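Local coordinates for protein O-methyltransferase family 2 (PDB 5I2H) that probably transfers a methyl group from S-adenosyl-L-methionine to a hydroxyl oxygen of its substrate, and binds the flavone apigenin, at residues S157-F160 with L161-L165; F226-P229 with E230-K233; A236-A239 with E240-G243. All coordinates share one frame; numbering follows the deposited sequence.

Contact 1: S157-F160 with L161-L165; sequences SARF and LTLSL. With AGI (5,7-dihydroxy-2-(4-hydroxyphenyl)-4H-chromen-4-one), chain C.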
ATOM      1  N   SER A 157      22.523 -16.764  -1.398  1.00 26.46           N
ATOM      2  CA  SER A 157      21.276 -16.386  -0.756  1.00 26.60           C
ATOM      3  C   SER A 157      21.527 -15.565   0.505  1.00 24.62           C
ATOM      4  O   SER A 157      20.891 -14.520   0.722  1.00 24.08           O
ATOM      5  CB  SER A 157      20.479 -17.647  -0.436  1.00 30.44           C
ATOM      6  OG  SER A 157      19.375 -17.315   0.382  1.00 38.17           O
ATOM      7  N   ALA A 158      22.453 -16.012   1.355  1.00 23.09           N
ATOM      8  CA  ALA A 158      22.731 -15.237   2.567  1.00 22.56           C
ATOM      9  C   ALA A 158      23.315 -13.871   2.225  1.00 24.07           C
ATOM     10  O   ALA A 158      22.935 -12.859   2.835  1.00 23.15           O
ATOM     11  CB  ALA A 158      23.665 -16.010   3.499  1.00 26.17           C
ATOM     12  N   ARG A 159      24.266 -13.818   1.277  0.56 23.55           N
ATOM     13  CA  ARG A 159      24.837 -12.531   0.874  0.56 24.53           C
ATOM     14  C   ARG A 159      23.761 -11.609   0.328  0.56 24.69           C
ATOM     15  O   ARG A 159      23.660 -10.440   0.727  0.56 24.26           O
ATOM     16  CB  ARG A 159      25.934 -12.711  -0.181  0.56 25.35           C
ATOM     17  CG  ARG A 159      26.558 -11.364  -0.575  0.56 26.20           C
ATOM     18  CD  ARG A 159      27.495 -11.422  -1.762  0.56 26.98           C
ATOM     19  NE  ARG A 159      26.777 -11.697  -3.001  0.56 28.08           N
ATOM     20  CZ  ARG A 159      26.775 -12.879  -3.607  0.56 27.44           C
ATOM     21  NH1 ARG A 159      26.072 -13.052  -4.722  0.56 28.10           N
ATOM     22  NH2 ARG A 159      27.474 -13.886  -3.090  0.56 25.87           N
ATOM     23  N   PHE A 160      22.955 -12.120  -0.603  1.00 25.60           N
ATOM     24  CA  PHE A 160      21.904 -11.308  -1.212  1.00 29.09           C
ATOM     25  C   PHE A 160      20.978 -10.716  -0.145  1.00 26.19           C
ATOM     26  O   PHE A 160      20.694  -9.505  -0.141  1.00 26.57           O
ATOM     27  CB  PHE A 160      21.128 -12.177  -2.224  1.00 33.73           C
ATOM     28  CG  PHE A 160      19.942 -11.497  -2.845  1.00 39.66           C
ATOM     29  CD1 PHE A 160      20.107 -10.655  -3.948  1.00 43.55           C
ATOM     30  CD2 PHE A 160      18.659 -11.705  -2.344  1.00 42.00           C
ATOM     31  CE1 PHE A 160      19.015 -10.012  -4.538  1.00 45.55           C
ATOM     32  CE2 PHE A 160      17.554 -11.072  -2.919  1.00 45.13           C
ATOM     33  CZ  PHE A 160      17.732 -10.215  -4.024  1.00 46.46           C
ATOM     34  N   LEU A 161      20.543 -11.548   0.804  1.00 21.59           N
ATOM     35  CA  LEU A 161      19.670 -11.042   1.848  1.00 20.37           C
ATOM     36  C   LEU A 161      20.414 -10.074   2.762  1.00 17.87           C
ATOM     37  O   LEU A 161      19.880  -9.016   3.111  1.00 18.18           O
ATOM     38  CB  LEU A 161      19.073 -12.196   2.650  1.00 21.59           C
ATOM     39  CG  LEU A 161      18.218 -11.731   3.832  1.00 26.87           C
ATOM     40  CD1 LEU A 161      17.144 -10.715   3.366  1.00 28.89           C
ATOM     41  CD2 LEU A 161      17.567 -12.933   4.549  1.00 30.00           C
ATOM     42  N   THR A 162      21.643 -10.407   3.159  1.00 16.12           N
ATOM     43  CA  THR A 162      22.377  -9.496   4.030  1.00 13.86           C
ATOM     44  C   THR A 162      22.597  -8.139   3.363  1.00 14.67           C
ATOM     45  O   THR A 162      22.411  -7.092   3.998  1.00 15.68           O
ATOM     46  CB  THR A 162      23.710 -10.128   4.464  1.00 14.17           C
ATOM     47  OG1 THR A 162      23.408 -11.321   5.190  1.00 17.05           O
ATOM     48  CG2 THR A 162      24.511  -9.181   5.409  1.00 16.36           C
ATOM     49  N   LEU A 163      23.004  -8.132   2.088  1.00 14.99           N
ATOM     50  CA  LEU A 163      23.237  -6.856   1.410  1.00 18.36           C
ATOM     51  C   LEU A 163      21.944  -6.083   1.202  1.00 19.64           C
ATOM     52  O   LEU A 163      21.977  -4.853   1.121  1.00 21.18           O
ATOM     53  CB  LEU A 163      23.956  -7.074   0.079  1.00 19.61           C
ATOM     54  CG  LEU A 163      25.428  -7.493   0.260  1.00 22.44           C
ATOM     55  CD1 LEU A 163      26.034  -7.909  -1.103  1.00 23.66           C
ATOM     56  CD2 LEU A 163      26.259  -6.353   0.935  1.00 23.25           C
ATOM     57  N   SER A 164      20.804  -6.769   1.114  1.00 21.49           N
ATOM     58  CA  SER A 164      19.534  -6.056   0.990  1.00 23.55           C
ATOM     59  C   SER A 164      19.151  -5.366   2.289  1.00 23.27           C
ATOM     60  O   SER A 164      18.729  -4.201   2.284  1.00 27.69           O
ATOM     61  CB  SER A 164      18.444  -7.019   0.551  1.00 27.20           C
ATOM     62  OG  SER A 164      18.788  -7.531  -0.732  1.00 28.22           O
ATOM     63  N   LEU A 165      19.272  -6.057   3.415  1.00 19.09           N
ATOM     64  CA  LEU A 165      19.021  -5.386   4.689  1.00 21.04           C
ATOM     65  C   LEU A 165      20.083  -4.335   5.014  1.00 18.66           C
ATOM     66  O   LEU A 165      19.814  -3.422   5.806  1.00 18.27           O
ATOM     67  CB  LEU A 165      18.930  -6.408   5.824  1.00 24.32           C
ATOM     68  CG  LEU A 165      17.868  -7.506   5.595  1.00 27.18           C
ATOM     69  CD1 LEU A 165      17.622  -8.344   6.836  1.00 28.54           C
ATOM     70  CD2 LEU A 165      16.552  -6.978   5.065  1.00 29.75           C
TER
HETATM   71  CAG AGI C 501      13.544 -11.722   4.141  1.00 46.44           C
HETATM   72  CAE AGI C 501      13.383 -12.494   2.994  1.00 47.01           C
HETATM   73  CAM AGI C 501      13.495 -13.878   3.092  1.00 47.54           C
HETATM   74  OAB AGI C 501      13.329 -14.617   1.957  1.00 48.49           O
HETATM   75  CAF AGI C 501      13.768 -14.488   4.329  1.00 47.10           C
HETATM   76  CAH AGI C 501      13.928 -13.711   5.482  1.00 46.65           C
HETATM   77  CAP AGI C 501      13.815 -12.323   5.375  1.00 45.12           C
HETATM   78  CAQ AGI C 501      13.961 -11.383   6.520  1.00 42.50           C
HETATM   79  OAL AGI C 501      13.532 -10.111   6.218  1.00 40.41           O
HETATM   80  CAJ AGI C 501      14.481 -11.722   7.782  1.00 40.70           C
HETATM   81  CAR AGI C 501      14.566 -10.741   8.788  1.00 38.44           C
HETATM   82  OAA AGI C 501      15.045 -11.022   9.914  1.00 34.76           O
HETATM   83  CAT AGI C 501      14.103  -9.337   8.477  1.00 38.64           C
HETATM   84  CAS AGI C 501      13.570  -9.085   7.119  1.00 38.35           C
HETATM   85  CAK AGI C 501      13.115  -7.831   6.749  1.00 35.64           C
HETATM   86  CAN AGI C 501      13.157  -6.790   7.656  1.00 34.15           C
HETATM   87  OAC AGI C 501      12.716  -5.583   7.229  1.00 31.85           O
HETATM   88  CAI AGI C 501      13.655  -6.949   8.958  1.00 35.47           C
HETATM   89  CAO AGI C 501      14.129  -8.167   9.417  1.00 36.68           C
HETATM   90  OAD AGI C 501      14.589  -8.247  10.680  1.00 36.69           O

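Contact 2: F226-P229 with E230-K233; sequences FDRP and EVLK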
ATOM      1  N   PHE A 226      28.520 -11.500  16.132  1.00  9.78           N
ATOM      2  CA  PHE A 226      28.218 -12.917  16.353  1.00  9.15           C
ATOM      3  C   PHE A 226      27.117 -13.310  15.374  1.00  8.92           C
ATOM      4  O   PHE A 226      26.023 -12.746  15.425  1.00 10.68           O
ATOM      5  CB  PHE A 226      27.777 -13.097  17.813  1.00 10.12           C
ATOM      6  CG  PHE A 226      27.466 -14.517  18.228  1.00  9.28           C
ATOM      7  CD1 PHE A 226      26.305 -15.156  17.791  1.00 11.55           C
ATOM      8  CD2 PHE A 226      28.257 -15.177  19.162  1.00 10.41           C
ATOM      9  CE1 PHE A 226      25.993 -16.439  18.209  1.00 12.97           C
ATOM     10  CE2 PHE A 226      27.936 -16.463  19.593  1.00 11.61           C
ATOM     11  CZ  PHE A 226      26.815 -17.098  19.112  1.00 12.89           C
ATOM     12  N   ASP A 227      27.402 -14.229  14.442  1.00 11.16           N
ATOM     13  CA  ASP A 227      26.392 -14.582  13.440  1.00 12.96           C
ATOM     14  C   ASP A 227      26.830 -15.868  12.729  1.00 15.23           C
ATOM     15  O   ASP A 227      27.834 -16.482  13.101  1.00 15.71           O
ATOM     16  CB  ASP A 227      26.164 -13.425  12.454  1.00 13.87           C
ATOM     17  CG  ASP A 227      24.727 -13.384  11.938  1.00 17.21           C
ATOM     18  OD1 ASP A 227      24.167 -14.465  11.656  1.00 22.25           O
ATOM     19  OD2 ASP A 227      24.153 -12.293  11.819  1.00 17.43           O
ATOM     20  N   ARG A 228      26.046 -16.281  11.722  1.00 18.60           N
ATOM     21  CA  ARG A 228      26.414 -17.426  10.872  1.00 20.51           C
ATOM     22  C   ARG A 228      27.597 -17.074   9.970  1.00 22.05           C
ATOM     23  O   ARG A 228      27.744 -15.923   9.546  1.00 21.64           O
ATOM     24  CB  ARG A 228      25.245 -17.858   9.988  1.00 27.59           C
ATOM     25  CG  ARG A 228      23.921 -17.977  10.695  1.00 35.54           C
ATOM     26  CD  ARG A 228      22.787 -18.420   9.762  1.00 42.42           C
ATOM     27  NE  ARG A 228      22.510 -17.520   8.635  1.00 47.89           N
ATOM     28  CZ  ARG A 228      22.009 -16.284   8.736  1.00 52.06           C
ATOM     29  NH1 ARG A 228      21.764 -15.732   9.934  1.00 52.64           N
ATOM     30  NH2 ARG A 228      21.769 -15.586   7.626  1.00 53.14           N
ATOM     31  N   PRO A 229      28.432 -18.062   9.628  1.00 23.00           N
ATOM     32  CA  PRO A 229      29.625 -17.769   8.815  1.00 24.19           C
ATOM     33  C   PRO A 229      29.338 -17.072   7.498  1.00 25.10           C
ATOM     34  O   PRO A 229      30.092 -16.162   7.113  1.00 25.40           O
ATOM     35  CB  PRO A 229      30.236 -19.162   8.586  1.00 25.22           C
ATOM     36  CG  PRO A 229      29.789 -19.957   9.738  1.00 25.31           C
ATOM     37  CD  PRO A 229      28.432 -19.445  10.135  1.00 23.69           C
ATOM     38  N   GLU A 230      28.279 -17.475   6.788  1.00 27.86           N
ATOM     39  CA  GLU A 230      27.960 -16.869   5.497  1.00 30.35           C
ATOM     40  C   GLU A 230      27.719 -15.370   5.631  1.00 28.93           C
ATOM     41  O   GLU A 230      27.981 -14.605   4.696  1.00 29.49           O
ATOM     42  CB  GLU A 230      26.719 -17.540   4.883  1.00 34.77           C
ATOM     43  CG  GLU A 230      26.685 -19.075   4.969  1.00 39.61           C
ATOM     44  CD  GLU A 230      26.187 -19.616   6.327  1.00 42.24           C
ATOM     45  OE1 GLU A 230      26.760 -19.262   7.367  1.00 40.03           O
ATOM     46  OE2 GLU A 230      25.226 -20.414   6.354  1.00 46.21           O
ATOM     47  N   VAL A 231      27.215 -14.936   6.782  1.00 26.05           N
ATOM     48  CA  VAL A 231      26.926 -13.524   6.997  1.00 24.91           C
ATOM     49  C   VAL A 231      28.188 -12.759   7.407  1.00 22.73           C
ATOM     50  O   VAL A 231      28.394 -11.607   7.003  1.00 22.21           O
ATOM     51  CB  VAL A 231      25.818 -13.404   8.055  1.00 27.97           C
ATOM     52  CG1 VAL A 231      25.638 -11.985   8.430  1.00 27.87           C
ATOM     53  CG2 VAL A 231      24.518 -14.015   7.525  1.00 28.21           C
ATOM     54  N   LEU A 232      29.059 -13.395   8.195  1.00 21.48           N
ATOM     55  CA  LEU A 232      30.277 -12.742   8.656  1.00 19.19           C
ATOM     56  C   LEU A 232      31.202 -12.342   7.511  1.00 19.65           C
ATOM     57  O   LEU A 232      32.046 -11.459   7.693  1.00 18.77           O
ATOM     58  CB  LEU A 232      31.010 -13.663   9.622  1.00 17.75           C
ATOM     59  CG  LEU A 232      30.204 -13.932  10.886  1.00 17.58           C
ATOM     60  CD1 LEU A 232      30.969 -14.933  11.766  1.00 18.92           C
ATOM     61  CD2 LEU A 232      29.877 -12.630  11.631  1.00 18.96           C
ATOM     62  N   LYS A 233      31.076 -12.984   6.347  1.00 20.11           N
ATOM     63  CA  LYS A 233      31.882 -12.587   5.197  1.00 21.10           C
ATOM     64  C   LYS A 233      31.596 -11.146   4.814  1.00 18.26           C
ATOM     65  O   LYS A 233      32.511 -10.404   4.416  1.00 18.03           O
ATOM     66  CB  LYS A 233      31.595 -13.503   4.005  1.00 25.64           C
ATOM     67  CG  LYS A 233      31.886 -14.972   4.226  1.00 31.83           C
ATOM     68  CD  LYS A 233      33.277 -15.385   3.770  1.00 37.83           C
ATOM     69  CE  LYS A 233      33.491 -16.896   4.027  1.00 40.99           C
ATOM     70  NZ  LYS A 233      34.873 -17.379   3.696  1.00 43.18           N
TER

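Contact 3: A236-A239 with E240-G243; sequences AELA and EQTG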
ATOM      1  N   ALA A 236      33.141  -8.767   7.307  1.00 11.98           N
ATOM      2  CA  ALA A 236      34.586  -8.627   7.157  1.00 12.87           C
ATOM      3  C   ALA A 236      34.911  -7.577   6.100  1.00 12.77           C
ATOM      4  O   ALA A 236      35.813  -6.747   6.287  1.00 15.56           O
ATOM      5  CB  ALA A 236      35.215  -9.966   6.765  1.00 13.84           C
ATOM      6  N   GLU A 237      34.182  -7.605   4.975  1.00 10.98           N
ATOM      7  CA  GLU A 237      34.390  -6.613   3.917  1.00 11.71           C
ATOM      8  C   GLU A 237      34.084  -5.211   4.428  1.00 11.02           C
ATOM      9  O   GLU A 237      34.877  -4.263   4.243  1.00 11.37           O
ATOM     10  CB  GLU A 237      33.508  -6.952   2.704  1.00 11.97           C
ATOM     11  CG  GLU A 237      33.437  -5.842   1.648  1.00 11.90           C
ATOM     12  CD  GLU A 237      34.827  -5.476   1.098  1.00 12.87           C
ATOM     13  OE1 GLU A 237      35.722  -6.351   1.075  1.00 13.62           O
ATOM     14  OE2 GLU A 237      35.049  -4.315   0.717  1.00 13.80           O
ATOM     15  N   LEU A 238      32.929  -5.062   5.087  1.00 10.07           N
ATOM     16  CA  LEU A 238      32.514  -3.724   5.502  1.00 10.83           C
ATOM     17  C   LEU A 238      33.391  -3.182   6.627  1.00 11.84           C
ATOM     18  O   LEU A 238      33.641  -1.966   6.684  1.00 11.47           O
ATOM     19  CB  LEU A 238      31.031  -3.731   5.903  1.00 11.48           C
ATOM     20  CG  LEU A 238      30.078  -4.154   4.781  1.00 11.82           C
ATOM     21  CD1 LEU A 238      28.671  -4.134   5.329  1.00 14.68           C
ATOM     22  CD2 LEU A 238      30.253  -3.218   3.552  1.00 12.17           C
ATOM     23  N   ALA A 239      33.906  -4.060   7.495  1.00 12.65           N
ATOM     24  CA  ALA A 239      34.846  -3.619   8.524  1.00 14.13           C
ATOM     25  C   ALA A 239      36.100  -3.031   7.903  1.00 13.18           C
ATOM     26  O   ALA A 239      36.666  -2.072   8.432  1.00 13.83           O
ATOM     27  CB  ALA A 239      35.238  -4.777   9.448  1.00 15.49           C
ATOM     28  N   GLU A 240      36.566  -3.607   6.786  1.00 10.36           N
ATOM     29  CA  GLU A 240      37.713  -3.018   6.094  1.00 12.45           C
ATOM     30  C   GLU A 240      37.363  -1.659   5.503  1.00 11.84           C
ATOM     31  O   GLU A 240      38.145  -0.700   5.612  1.00 16.01           O
ATOM     32  CB  GLU A 240      38.237  -3.952   4.992  1.00 15.39           C
ATOM     33  CG  GLU A 240      38.695  -5.318   5.468  1.00 19.46           C
ATOM     34  CD  GLU A 240      40.056  -5.339   6.120  1.00 24.95           C
ATOM     35  OE1 GLU A 240      40.705  -4.261   6.254  1.00 27.41           O
ATOM     36  OE2 GLU A 240      40.500  -6.468   6.467  1.00 27.53           O
ATOM     37  N   GLN A 241      36.192  -1.550   4.881  1.00 10.22           N
ATOM     38  CA  GLN A 241      35.814  -0.286   4.273  1.00 11.05           C
ATOM     39  C   GLN A 241      35.714   0.822   5.305  1.00 10.50           C
ATOM     40  O   GLN A 241      36.125   1.956   5.038  1.00 12.24           O
ATOM     41  CB  GLN A 241      34.489  -0.428   3.544  1.00 11.39           C
ATOM     42  CG  GLN A 241      34.544  -1.315   2.318  1.00 11.92           C
ATOM     43  CD  GLN A 241      33.202  -1.367   1.635  1.00 11.59           C
ATOM     44  OE1 GLN A 241      32.389  -0.448   1.790  1.00 14.30           O
ATOM     45  NE2 GLN A 241      32.953  -2.433   0.877  1.00 10.76           N
ATOM     46  N   THR A 242      35.153   0.520   6.486  1.00 11.70           N
ATOM     47  CA  THR A 242      34.910   1.543   7.495  1.00 11.54           C
ATOM     48  C   THR A 242      36.119   1.745   8.401  1.00 11.35           C
ATOM     49  O   THR A 242      36.061   2.591   9.300  1.00 12.57           O
ATOM     50  CB  THR A 242      33.670   1.200   8.351  1.00 11.32           C
ATOM     51  OG1 THR A 242      33.837  -0.100   8.935  1.00 11.17           O
ATOM     52  CG2 THR A 242      32.383   1.225   7.490  1.00 11.65           C
ATOM     53  N   GLY A 243      37.210   1.001   8.181  1.00 11.12           N
ATOM     54  CA  GLY A 243      38.441   1.218   8.920  1.00 12.49           C
ATOM     55  C   GLY A 243      38.411   0.818  10.381  1.00 14.15           C
ATOM     56  O   GLY A 243      39.235   1.306  11.153  1.00 15.87           O
TER
HETATM   57  O   HOH W   1      38.400  -8.582   7.134  1.00 28.66           O

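Contact 1: S157-F160 with L161-L165
L161 and L165, one helical turn apart, both lie against the bound apigenin. L161 lays both methyls over one face of the hydroxyphenyl ring of the ligand, CD1 3.8 Å from CAG and CD2 3.8 Å from CAH. L165 CD2 meets the fused rings, 3.9 Å from CAK, so branched aliphatic side chains supply a pliable surface for a flat aromatic guest. Behind this first shell the helix backbone holds both leucines: L161 N bonds to S157 O, and L165 N in turn to L161 O.

T162 and S164 turn their hydroxyls back onto the helix backbone. With OG1 beside its own backbone N (chi1 -61°), T162 donates to A158 O at 2.9 Å, and T162 N reaches that oxygen from the opposite face of the carbonyl. S164 repeats the pattern on F160 O, its OG 2.8 Å away and also 4.3 Å above the F160 ring plane, over the centre. Such hydroxyls suit buried helix positions because the helix satisfies them itself.

Within helix 154-179, A158 and T162 face helix 229-241, whereas F160 and S164 pack on L112 of the second subunit.

Contact 2: F226-P229 with E230-K233
The turn from strand 222-227 into helix 229-241 belongs to a beta-alpha-beta unit of the Rossmann-like methyltransferase fold, and across it D227 and R228 meet V231 and L232. R228 occupies the N-cap position, and its carbonyl oxygen takes two amides of the first turn, L232 N at 3.2 Å and V231 N at 3.0 Å. P229 suits the first helical turn, where its lack of an N-H costs no bond.

V231 is gripped from two sides. Its CG2, placed beside the backbone N by a chi1 of 172° that sets CG1 anti to it, lies 3.1 Å above one face of the R228 guanidinium, toward the rim; CG1 is 3.7 Å from D227 OD2. The D227 carboxylate reaches forward to the next amide, OD1 accepting R228 N at 2.6 Å through its anti lone pair, while OD2 takes G206 N. R228 NH1 stands 3.2 Å from D227 OD1 but well off the guanidinium plane, a pairing of charges alone. An alanine at D227 would remove both acceptors, which would probably leave R228 N and G206 N without their mate and the arginine freer to swing.

L232 CD2 packs on D227 CB at 3.9 Å. Outward, P229 and L232 touch strand 248-252, and E230, salt-bridged to R154, and V231 face helix 154-179.

Contact 3: A236-A239 with E240-G243
E240 and Q241, together with A239, bury most in this last turn of helix 229-241, and Q241 makes the side-chain bond of the contact by reaching back to E237. Q241 NE2 donates to E237 OE2 at 2.8 Å with an N-H...O angle of 173°; the oxygen lies in the amide plane and accepts on its anti lone pair, although carboxylate and amide planes are turned 60° apart. The glutamate gets there by bending at chi2 (58°), which folds its carboxylate along the helix, while the glutamine stays extended. L238 CD2 packs against the same amide, 3.9 Å from both Q241 NE2 and OE1.

E240 keeps its CG against A236 O, 3.3 Å away, while the bend at chi2 leads its carboxylate off to a water that donates both to A236 O and to E240 OE2. A239 CB lies 3.2 Å from E240 N and, being small, packs closely on L248 of strand 248-252. T242 OG1 joins T242 N on L238 O, both at 2.9 Å, and G243 ends the helix in a Schellman motif, its positive phi easily adopted without a side chain.

On the more exposed side, then, polarity is met by the E237-Q241 bond and, for E240, by a water; the buried T242 hydroxyl is satisfied by the backbone carbonyl of L238.

Contacts 2 and 3 lie at opposite ends of helix 229-241, their centres about 14 Å apart, and differ as its ends do: at the start a cap carbonyl gathers amides and a carboxylate holds the turn, whereas at the finish a Schellman glycine closes the helix. Contact 1, on helix 154-179, touches contact 2 through A158 with E230 and T162 with V231, but does not touch contact 3. All three are partly buried. In contact 1 leucines line the apigenin pocket and other residues meet the second subunit; the exposed parts of contacts 2 and 3 carry charged side chains, while their aliphatic residues face neighbouring helices and strands.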